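Long-range contacts in putative agmatinase (Clostridium difficile, PDB 3LHL), which probably hydrolyses agmatine to putrescine and urea, using a pair of manganese ions in each subunit: residues D18-N23 with E97-L102; F92-E97 with C244-L249; V117-A122 with Y198-L203. All coordinates share one frame; numbering follows the deposited sequence.

Contact 1. Residues D18-N23 with E97-L102. With MN (manganese (II) ion), chain B; PO4 (phosphate ion), chain F.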
loop_
_atom_site.group_PDB
_atom_site.type_symbol
_atom_site.label_atom_id
_atom_site.label_comp_id
_atom_site.label_asym_id
_atom_site.label_seq_id
_atom_site.Cartn_x
_atom_site.Cartn_y
_atom_site.Cartn_z
ATOM N N ASP A 18 -12.129 8.362 -0.497
ATOM C CA ASP A 18 -11.881 8.411 -1.939
ATOM C C ASP A 18 -12.235 9.800 -2.460
ATOM O O ASP A 18 -12.613 9.975 -3.615
ATOM C CB ASP A 18 -12.674 7.335 -2.702
ATOM C CG ASP A 18 -14.158 7.352 -2.397
ATOM O OD1 ASP A 18 -14.748 8.443 -2.256
ATOM O OD2 ASP A 18 -14.743 6.253 -2.323
ATOM N N GLY A 19 -12.078 10.786 -1.581
ATOM C CA GLY A 19 -12.390 12.166 -1.906
ATOM C C GLY A 19 -11.813 12.792 -3.165
ATOM O O GLY A 19 -12.411 13.734 -3.690
ATOM N N THR A 20 -10.673 12.312 -3.663
ATOM C CA THR A 20 -10.115 12.903 -4.876
ATOM C C THR A 20 -10.350 12.054 -6.119
ATOM O O THR A 20 -9.780 12.324 -7.175
ATOM C CB THR A 20 -8.598 13.195 -4.739
ATOM O OG1 THR A 20 -7.849 11.993 -4.935
ATOM C CG2 THR A 20 -8.282 13.767 -3.359
ATOM N N THR A 21 -11.195 11.032 -5.990
ATOM C CA THR A 21 -11.527 10.153 -7.113
ATOM C C THR A 21 -12.859 10.629 -7.679
ATOM O O THR A 21 -13.859 10.652 -6.967
ATOM C CB THR A 21 -11.677 8.689 -6.658
ATOM O OG1 THR A 21 -10.501 8.282 -5.944
ATOM C CG2 THR A 21 -11.877 7.777 -7.864
ATOM N N SER A 22 -12.878 10.985 -8.959
ATOM C CA SER A 22 -14.094 11.503 -9.583
ATOM C C SER A 22 -15.008 10.513 -10.306
ATOM O O SER A 22 -16.160 10.317 -9.906
ATOM C CB SER A 22 -13.730 12.633 -10.552
ATOM O OG SER A 22 -12.943 13.620 -9.905
ATOM N N ASN A 23 -14.508 9.897 -11.374
ATOM C CA ASN A 23 -15.328 8.970 -12.146
ATOM C C ASN A 23 -15.526 7.578 -11.564
ATOM O O ASN A 23 -16.506 6.911 -11.895
ATOM C CB ASN A 23 -14.775 8.828 -13.565
ATOM C CG ASN A 23 -14.751 10.143 -14.313
ATOM O OD1 ASN A 23 -15.695 10.932 -14.231
ATOM N ND2 ASN A 23 -13.674 10.385 -15.054
ATOM N N GLU A 97 -8.570 5.367 -1.716
ATOM C CA GLU A 97 -7.624 5.842 -2.721
ATOM C C GLU A 97 -6.182 5.938 -2.235
ATOM O O GLU A 97 -5.904 5.995 -1.030
ATOM C CB GLU A 97 -8.072 7.183 -3.291
ATOM C CG GLU A 97 -8.076 8.314 -2.314
ATOM C CD GLU A 97 -8.433 9.624 -2.983
ATOM O OE1 GLU A 97 -9.572 9.741 -3.492
ATOM O OE2 GLU A 97 -7.570 10.529 -3.003
ATOM N N HIS A 98 -5.264 5.969 -3.192
ATOM C CA HIS A 98 -3.842 6.005 -2.886
ATOM C C HIS A 98 -3.347 7.270 -2.182
ATOM O O HIS A 98 -2.270 7.273 -1.599
ATOM C CB HIS A 98 -3.043 5.767 -4.169
ATOM C CG HIS A 98 -1.777 4.999 -3.953
ATOM N ND1 HIS A 98 -1.078 4.411 -4.984
ATOM C CD2 HIS A 98 -1.085 4.724 -2.824
ATOM C CE1 HIS A 98 -0.012 3.803 -4.500
ATOM N NE2 HIS A 98 0.008 3.978 -3.192
ATOM N N LEU A 99 -4.129 8.339 -2.209
ATOM C CA LEU A 99 -3.680 9.565 -1.557
ATOM C C LEU A 99 -3.479 9.398 -0.046
ATOM O O LEU A 99 -2.632 10.074 0.537
ATOM C CB LEU A 99 -4.656 10.713 -1.836
ATOM C CG LEU A 99 -4.239 12.098 -1.321
ATOM C CD1 LEU A 99 -2.872 12.494 -1.872
ATOM C CD2 LEU A 99 -5.290 13.114 -1.728
ATOM N N VAL A 100 -4.233 8.493 0.582
ATOM C CA VAL A 100 -4.109 8.277 2.027
ATOM C C VAL A 100 -2.678 7.931 2.433
ATOM O O VAL A 100 -2.293 8.098 3.589
ATOM C CB VAL A 100 -5.043 7.137 2.543
ATOM C CG1 VAL A 100 -6.491 7.436 2.178
ATOM C CG2 VAL A 100 -4.602 5.798 1.985
ATOM N N THR A 101 -1.900 7.444 1.473
ATOM C CA THR A 101 -0.515 7.078 1.712
ATOM C C THR A 101 0.387 8.285 2.016
ATOM O O THR A 101 1.359 8.163 2.764
ATOM C CB THR A 101 0.052 6.321 0.488
ATOM O OG1 THR A 101 -0.611 5.056 0.366
ATOM C CG2 THR A 101 1.553 6.095 0.628
ATOM N N LEU A 102 0.064 9.448 1.453
ATOM C CA LEU A 102 0.894 10.634 1.664
ATOM C C LEU A 102 1.036 11.022 3.136
ATOM O O LEU A 102 2.151 11.079 3.654
ATOM C CB LEU A 102 0.364 11.813 0.837
ATOM C CG LEU A 102 1.072 13.170 0.954
ATOM C CD1 LEU A 102 2.590 13.014 0.790
ATOM C CD2 LEU A 102 0.511 14.106 -0.110
HETATM MN MN MN B . -1.711 4.167 -7.101
HETATM P P PO4 F . -10.868 9.472 -11.565
HETATM O O1 PO4 F . -9.736 9.140 -12.467
HETATM O O2 PO4 F . -10.347 10.078 -10.314
HETATM O O3 PO4 F . -11.773 10.439 -12.240
HETATM O O4 PO4 F . -11.621 8.229 -11.239
#
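Glu97 pushes its carboxylate into the turn formed by Asp18 to Thr21, where Thr20 receives it with both backbone and side chain. The glutamate's CG lies between its own N and carbonyl carbon (chi1 65°), and the chain then runs extended, which carries the acid across to the loop. Thr20 stands at about a right angle to it. Thr20 OG1 donates to Glu97 OE2 at 2.4 Å, a length too short to trust in detail. The other oxygen, Glu97 OE1, accepts from Thr20 N at 2.8 Å with a bent N-H (142°), although OE1 is modelled too near the loop backbone for its place to be certain. Thr21 runs antiparallel past the Glu97 chain and brings its OG1 to 3.0 Å from Glu97 OE1, though its proton has a rival acceptor. The loop is a type I turn, closed by Thr21 N on Asp18 O, while the carboxylate of Asp18 leads away to a salt bridge with Arg28. The methyl CG2 of Thr20 presses on CD2 of Leu99 at 3.5 Å, a tight fit made crosswise. Farther along, Ser22 N and Asn23 N hold a phosphate, probably from the crystallisation liquor. Right after Glu97, His98 turns the other way and binds manganese through ND1 at 2.2 Å; its NE2 is hydrogen-bonded to Thr200. The sequence Gly95-Gly96-Glu97-His98 matches the Gly-Gly-acid-His signature of the arginase family, in which the histidine is a metal ligand and the acid beside it here grips the loop after strand 10-15.

Contact 2. Residues F92-E97 with C244-L249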
loop_
_atom_site.group_PDB
_atom_site.type_symbol
_atom_site.label_atom_id
_atom_site.label_comp_id
_atom_site.label_asym_id
_atom_site.label_seq_id
_atom_site.Cartn_x
_atom_site.Cartn_y
_atom_site.Cartn_z
ATOM N N PHE A 92 -0.355 -0.120 9.795
ATOM C CA PHE A 92 -0.739 -0.860 8.606
ATOM C C PHE A 92 -2.111 -0.323 8.212
ATOM O O PHE A 92 -3.125 -0.662 8.816
ATOM C CB PHE A 92 -0.804 -2.357 8.905
ATOM C CG PHE A 92 -0.900 -3.220 7.679
ATOM C CD1 PHE A 92 -0.666 -4.586 7.762
ATOM C CD2 PHE A 92 -1.236 -2.675 6.444
ATOM C CE1 PHE A 92 -0.765 -5.402 6.635
ATOM C CE2 PHE A 92 -1.338 -3.485 5.306
ATOM C CZ PHE A 92 -1.102 -4.849 5.406
HETATM N N MSE A 93 -2.120 0.530 7.196
HETATM C CA MSE A 93 -3.334 1.164 6.717
HETATM C C MSE A 93 -3.987 0.433 5.540
HETATM O O MSE A 93 -3.316 0.016 4.589
HETATM C CB MSE A 93 -3.005 2.614 6.337
HETATM C CG MSE A 93 -4.176 3.471 5.893
HETATM SE SE MSE A 93 -3.645 5.347 5.692
HETATM C CE MSE A 93 -2.269 5.114 4.340
ATOM N N ILE A 94 -5.303 0.263 5.639
ATOM C CA ILE A 94 -6.107 -0.377 4.603
ATOM C C ILE A 94 -6.972 0.765 4.115
ATOM O O ILE A 94 -8.051 1.014 4.652
ATOM C CB ILE A 94 -7.053 -1.443 5.169
ATOM C CG1 ILE A 94 -6.270 -2.486 5.969
ATOM C CG2 ILE A 94 -7.829 -2.085 4.032
ATOM C CD1 ILE A 94 -5.179 -3.175 5.192
ATOM N N GLY A 95 -6.514 1.467 3.097
ATOM C CA GLY A 95 -7.295 2.597 2.657
ATOM C C GLY A 95 -8.172 2.436 1.446
ATOM O O GLY A 95 -8.448 1.333 0.959
ATOM N N GLY A 96 -8.653 3.596 1.018
ATOM C CA GLY A 96 -9.459 3.711 -0.166
ATOM C C GLY A 96 -8.426 4.160 -1.181
ATOM O O GLY A 96 -7.469 3.432 -1.442
ATOM N N GLU A 97 -8.570 5.367 -1.716
ATOM C CA GLU A 97 -7.624 5.842 -2.721
ATOM C C GLU A 97 -6.182 5.938 -2.235
ATOM O O GLU A 97 -5.904 5.995 -1.030
ATOM C CB GLU A 97 -8.072 7.183 -3.291
ATOM C CG GLU A 97 -8.076 8.314 -2.314
ATOM C CD GLU A 97 -8.433 9.624 -2.983
ATOM O OE1 GLU A 97 -9.572 9.741 -3.492
ATOM O OE2 GLU A 97 -7.570 10.529 -3.003
ATOM N N CYS A 244 3.186 0.380 6.434
ATOM C CA CYS A 244 2.645 -0.344 5.293
ATOM C C CYS A 244 1.184 -0.011 5.003
ATOM O O CYS A 244 0.451 0.458 5.879
ATOM C CB CYS A 244 2.788 -1.854 5.542
ATOM S SG CYS A 244 2.180 -2.929 4.214
ATOM N N ASP A 245 0.771 -0.249 3.760
ATOM C CA ASP A 245 -0.612 -0.028 3.364
ATOM C C ASP A 245 -0.955 -0.712 2.039
ATOM O O ASP A 245 -0.075 -1.001 1.225
ATOM C CB ASP A 245 -0.923 1.478 3.269
ATOM C CG ASP A 245 -0.241 2.162 2.081
ATOM O OD1 ASP A 245 -0.330 1.640 0.944
ATOM O OD2 ASP A 245 0.371 3.237 2.285
ATOM N N ILE A 246 -2.237 -1.007 1.856
ATOM C CA ILE A 246 -2.734 -1.594 0.617
ATOM C C ILE A 246 -3.882 -0.656 0.258
ATOM O O ILE A 246 -4.649 -0.247 1.130
ATOM C CB ILE A 246 -3.258 -3.046 0.797
ATOM C CG1 ILE A 246 -4.378 -3.087 1.840
ATOM C CG2 ILE A 246 -2.109 -3.970 1.192
ATOM C CD1 ILE A 246 -4.972 -4.480 2.046
ATOM N N VAL A 247 -4.006 -0.302 -1.013
ATOM C CA VAL A 247 -5.043 0.642 -1.393
ATOM C C VAL A 247 -5.695 0.363 -2.735
ATOM O O VAL A 247 -5.269 -0.511 -3.478
ATOM C CB VAL A 247 -4.454 2.084 -1.443
ATOM C CG1 VAL A 247 -3.908 2.484 -0.071
ATOM C CG2 VAL A 247 -3.336 2.144 -2.478
ATOM N N GLU A 248 -6.741 1.137 -3.016
ATOM C CA GLU A 248 -7.486 1.088 -4.266
ATOM C C GLU A 248 -8.450 -0.081 -4.487
ATOM O O GLU A 248 -8.917 -0.301 -5.611
ATOM C CB GLU A 248 -6.518 1.232 -5.452
ATOM C CG GLU A 248 -5.818 2.596 -5.507
ATOM C CD GLU A 248 -6.794 3.780 -5.623
ATOM O OE1 GLU A 248 -8.001 3.594 -5.363
ATOM O OE2 GLU A 248 -6.350 4.907 -5.961
ATOM N N LEU A 249 -8.739 -0.838 -3.433
ATOM C CA LEU A 249 -9.719 -1.908 -3.562
ATOM C C LEU A 249 -11.057 -1.178 -3.607
ATOM O O LEU A 249 -11.396 -0.440 -2.681
ATOM C CB LEU A 249 -9.724 -2.843 -2.348
ATOM C CG LEU A 249 -11.031 -3.658 -2.249
ATOM C CD1 LEU A 249 -11.055 -4.751 -3.327
ATOM C CD2 LEU A 249 -11.165 -4.279 -0.870
HETATM O O HOH W 1 -7.539 -1.240 -0.578
#
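CG of Phe92 and SG of Cys244 both stand anti to the backbone N of their own residue (chi1 -167° and -179°), and this brings the sulfur over one face of the ring. SG of Cys244 sits 4.1 Å from the centroid of the Phe92 ring, displaced toward the rim, in a sulfur-aromatic contact, while CG2 of Ile246 comes to the ring's edge. On the same face of the sheet, Ile94 and Ile246 run alongside each other in the same direction and meet tightly, CD1 to CD1 at 3.4 Å. The opposite face carries Met93, present as selenomethionine: its chain bends at the selenium and lays CE 3.8 Å from OD2 of Asp245, whose carboxylate is held by Tyr198, Thr101 and Thr200. Between the faces, two parallel strands are stitched by Met93 N to Cys244 O (2.9 Å), Ile246 N to Met93 O (3.1 Å) and Gly95 N to Ile246 O. Beyond them, Glu248 N reaches Gly96 O at 2.9 Å from above the carbonyl plane, and a water bridges Gly95 O to Leu249 N. The side chain of Glu248 doubles back so that OE1 rests 3.5 Å from CA of Glu97 and OE2 accepts from His98 N. Glu248 thus supports a metal-binding histidine, and is also a known ligand of a third manganese, not bound to this chain in the model. Strand 10-15 bonds to the far edge of strand 90-95 and strand 196-202 flanks 240-247, while helix 258-278 covers Phe92 and Ile94, and helix 30-38 packs on Ile94 and Leu249.

Contact 3. Residues V117-A122 with Y198-L203. With MN (manganese (II) ion), chain C; MN (manganese (II) ion), chain B.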
loop_
_atom_site.group_PDB
_atom_site.type_symbol
_atom_site.label_atom_id
_atom_site.label_comp_id
_atom_site.label_asym_id
_atom_site.label_seq_id
_atom_site.Cartn_x
_atom_site.Cartn_y
_atom_site.Cartn_z
ATOM N N VAL A 117 11.179 3.715 -0.030
ATOM C CA VAL A 117 9.801 3.430 -0.391
ATOM C C VAL A 117 9.677 2.344 -1.460
ATOM O O VAL A 117 10.276 2.444 -2.533
ATOM C CB VAL A 117 9.098 4.705 -0.927
ATOM C CG1 VAL A 117 7.665 4.382 -1.330
ATOM C CG2 VAL A 117 9.134 5.805 0.122
ATOM N N ILE A 118 8.908 1.305 -1.156
ATOM C CA ILE A 118 8.668 0.234 -2.113
ATOM C C ILE A 118 7.240 0.465 -2.596
ATOM O O ILE A 118 6.297 0.492 -1.800
ATOM C CB ILE A 118 8.841 -1.158 -1.461
ATOM C CG1 ILE A 118 10.334 -1.394 -1.179
ATOM C CG2 ILE A 118 8.292 -2.252 -2.382
ATOM C CD1 ILE A 118 10.670 -2.761 -0.589
ATOM N N HIS A 119 7.100 0.645 -3.906
ATOM C CA HIS A 119 5.820 0.961 -4.531
ATOM C C HIS A 119 5.339 -0.028 -5.605
ATOM O O HIS A 119 5.988 -0.205 -6.636
ATOM C CB HIS A 119 5.950 2.374 -5.112
ATOM C CG HIS A 119 4.785 2.833 -5.935
ATOM N ND1 HIS A 119 3.493 2.872 -5.451
ATOM C CD2 HIS A 119 4.734 3.349 -7.186
ATOM C CE1 HIS A 119 2.698 3.395 -6.367
ATOM N NE2 HIS A 119 3.425 3.694 -7.429
ATOM N N PHE A 120 4.204 -0.673 -5.350
ATOM C CA PHE A 120 3.602 -1.614 -6.295
ATOM C C PHE A 120 2.377 -0.915 -6.870
ATOM O O PHE A 120 1.534 -0.403 -6.127
ATOM C CB PHE A 120 3.206 -2.914 -5.588
ATOM C CG PHE A 120 4.368 -3.835 -5.326
ATOM C CD1 PHE A 120 4.833 -4.690 -6.322
ATOM C CD2 PHE A 120 5.020 -3.821 -4.096
ATOM C CE1 PHE A 120 5.934 -5.520 -6.097
ATOM C CE2 PHE A 120 6.126 -4.649 -3.862
ATOM C CZ PHE A 120 6.583 -5.497 -4.860
ATOM N N ASP A 121 2.266 -0.908 -8.191
ATOM C CA ASP A 121 1.168 -0.190 -8.819
ATOM C C ASP A 121 1.121 -0.478 -10.316
ATOM O O ASP A 121 2.113 -0.913 -10.912
ATOM C CB ASP A 121 1.405 1.315 -8.622
ATOM C CG ASP A 121 0.116 2.122 -8.535
ATOM O OD1 ASP A 121 -0.740 2.015 -9.444
ATOM O OD2 ASP A 121 -0.023 2.876 -7.545
ATOM N N ALA A 122 -0.035 -0.224 -10.920
ATOM C CA ALA A 122 -0.197 -0.396 -12.356
ATOM C C ALA A 122 0.131 0.970 -12.951
ATOM O O ALA A 122 0.511 1.081 -14.124
ATOM C CB ALA A 122 -1.619 -0.775 -12.679
ATOM N N TYR A 198 9.018 1.821 3.705
ATOM C CA TYR A 198 7.599 2.122 3.806
ATOM C C TYR A 198 7.056 1.393 2.584
ATOM O O TYR A 198 7.414 1.718 1.451
ATOM C CB TYR A 198 7.277 3.605 3.669
ATOM C CG TYR A 198 5.792 3.844 3.860
ATOM C CD1 TYR A 198 5.270 4.160 5.112
ATOM C CD2 TYR A 198 4.895 3.648 2.806
ATOM C CE1 TYR A 198 3.892 4.267 5.315
ATOM C CE2 TYR A 198 3.519 3.749 2.998
ATOM C CZ TYR A 198 3.022 4.059 4.255
ATOM O OH TYR A 198 1.657 4.135 4.452
ATOM N N LEU A 199 6.215 0.395 2.812
ATOM C CA LEU A 199 5.654 -0.387 1.718
ATOM C C LEU A 199 4.239 0.037 1.366
ATOM O O LEU A 199 3.325 -0.092 2.176
ATOM C CB LEU A 199 5.666 -1.869 2.095
ATOM C CG LEU A 199 4.973 -2.860 1.161
ATOM C CD1 LEU A 199 5.674 -2.900 -0.188
ATOM C CD2 LEU A 199 4.982 -4.239 1.816
ATOM N N THR A 200 4.063 0.556 0.156
ATOM C CA THR A 200 2.748 0.978 -0.304
ATOM C C THR A 200 2.347 0.132 -1.507
ATOM O O THR A 200 2.996 0.154 -2.556
ATOM C CB THR A 200 2.723 2.484 -0.695
ATOM O OG1 THR A 200 1.418 2.820 -1.193
ATOM C CG2 THR A 200 3.777 2.795 -1.757
ATOM N N ILE A 201 1.267 -0.618 -1.342
ATOM C CA ILE A 201 0.777 -1.494 -2.394
ATOM C C ILE A 201 -0.575 -1.075 -2.968
ATOM O O ILE A 201 -1.606 -1.175 -2.297
ATOM C CB ILE A 201 0.653 -2.950 -1.876
ATOM C CG1 ILE A 201 2.047 -3.528 -1.630
ATOM C CG2 ILE A 201 -0.132 -3.811 -2.875
ATOM C CD1 ILE A 201 2.035 -4.940 -1.079
ATOM N N ASP A 202 -0.561 -0.587 -4.206
ATOM C CA ASP A 202 -1.798 -0.231 -4.888
ATOM C C ASP A 202 -2.233 -1.580 -5.463
ATOM O O ASP A 202 -1.541 -2.143 -6.312
ATOM C CB ASP A 202 -1.535 0.750 -6.025
ATOM C CG ASP A 202 -2.801 1.141 -6.750
ATOM O OD1 ASP A 202 -3.641 0.251 -6.986
ATOM O OD2 ASP A 202 -2.956 2.328 -7.091
ATOM N N LEU A 203 -3.359 -2.108 -4.994
ATOM C CA LEU A 203 -3.825 -3.409 -5.453
ATOM C C LEU A 203 -4.064 -3.539 -6.956
ATOM O O LEU A 203 -4.124 -4.658 -7.466
ATOM C CB LEU A 203 -5.079 -3.826 -4.677
ATOM C CG LEU A 203 -4.860 -3.998 -3.164
ATOM C CD1 LEU A 203 -6.192 -4.190 -2.456
ATOM C CD2 LEU A 203 -3.932 -5.181 -2.909
HETATM MN MN MN C . -3.017 2.401 -9.458
HETATM MN MN MN B . -1.711 4.167 -7.101
#
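Parallel backbone pairing joins Ile118 and Phe120 to Tyr198, Thr200 and Asp202. Ile118 N donates to Tyr198 O and Phe120 N to Thr200 O; in return Thr200 N meets Ile118 O at 3.0 Å, almost straight on the carbonyl, and Asp202 N reaches Phe120 O at 2.8 Å. That last bond lies at the strand end, beside the first metal ligands. Metal coordination takes over there. Asp121 spreads its two oxygens, OD1 on the manganese of chain C at 2.3 Å and OD2 on the manganese of chain B at 2.2 Å, whereas Asp202 uses OD2 alone to bridge the two, at 2.4 Å and 2.2 Å. The carboxylate planes stand 61° apart, and the like-charged oxygens OD2 of Asp121 and OD2 of Asp202 tolerate a 3.0 Å approach, probably because both are bound to the metals. This is the binuclear manganese cluster of the arginase fold, set at the C-terminal ends of parallel strands; His98 and Asp125 complete one ion's protein ligands, His123 and Asp204 the other's. Van der Waals contacts fill both faces of the sheet. On the face that carries His119 and Thr200, OG1 of Thr200 is anti to its N (chi1 178°), which leaves CG2 to meet the edge of the His119 ring near ND1, a buried nitrogen with no partner in the model. On the face of Ile118 and Phe120, CD1 of Leu199 lies tightly against CG2 of Ile118 at 3.5 Å and also touches the edge of the Phe120 ring, whose neighbour Ile201 runs alongside. Helices 229-235 and 258-278 cover this face.

In the fold
From the N terminus, the loop after strand 10-15 meets the turn before helix 101-111 in contact 1, closing a loop that includes helices 30-38 and 70-86. Contact 2 starts before that loop ends, shares Glu97 with it and closes only at residues 244-249, so the two cross. Contact 3 follows contact 1 in series and is nested within contact 2. Contacts 2 and 3 pair strands 90-95 with 240-247 and 115-120 with 196-202; a probable hydrogen bond from Val247 N to Ile201 O ties their inner strands, making four adjacent strands of one sheet. His98 and Glu248 link contacts 1 and 2, and contacts 1 and 3 meet at a shared manganese.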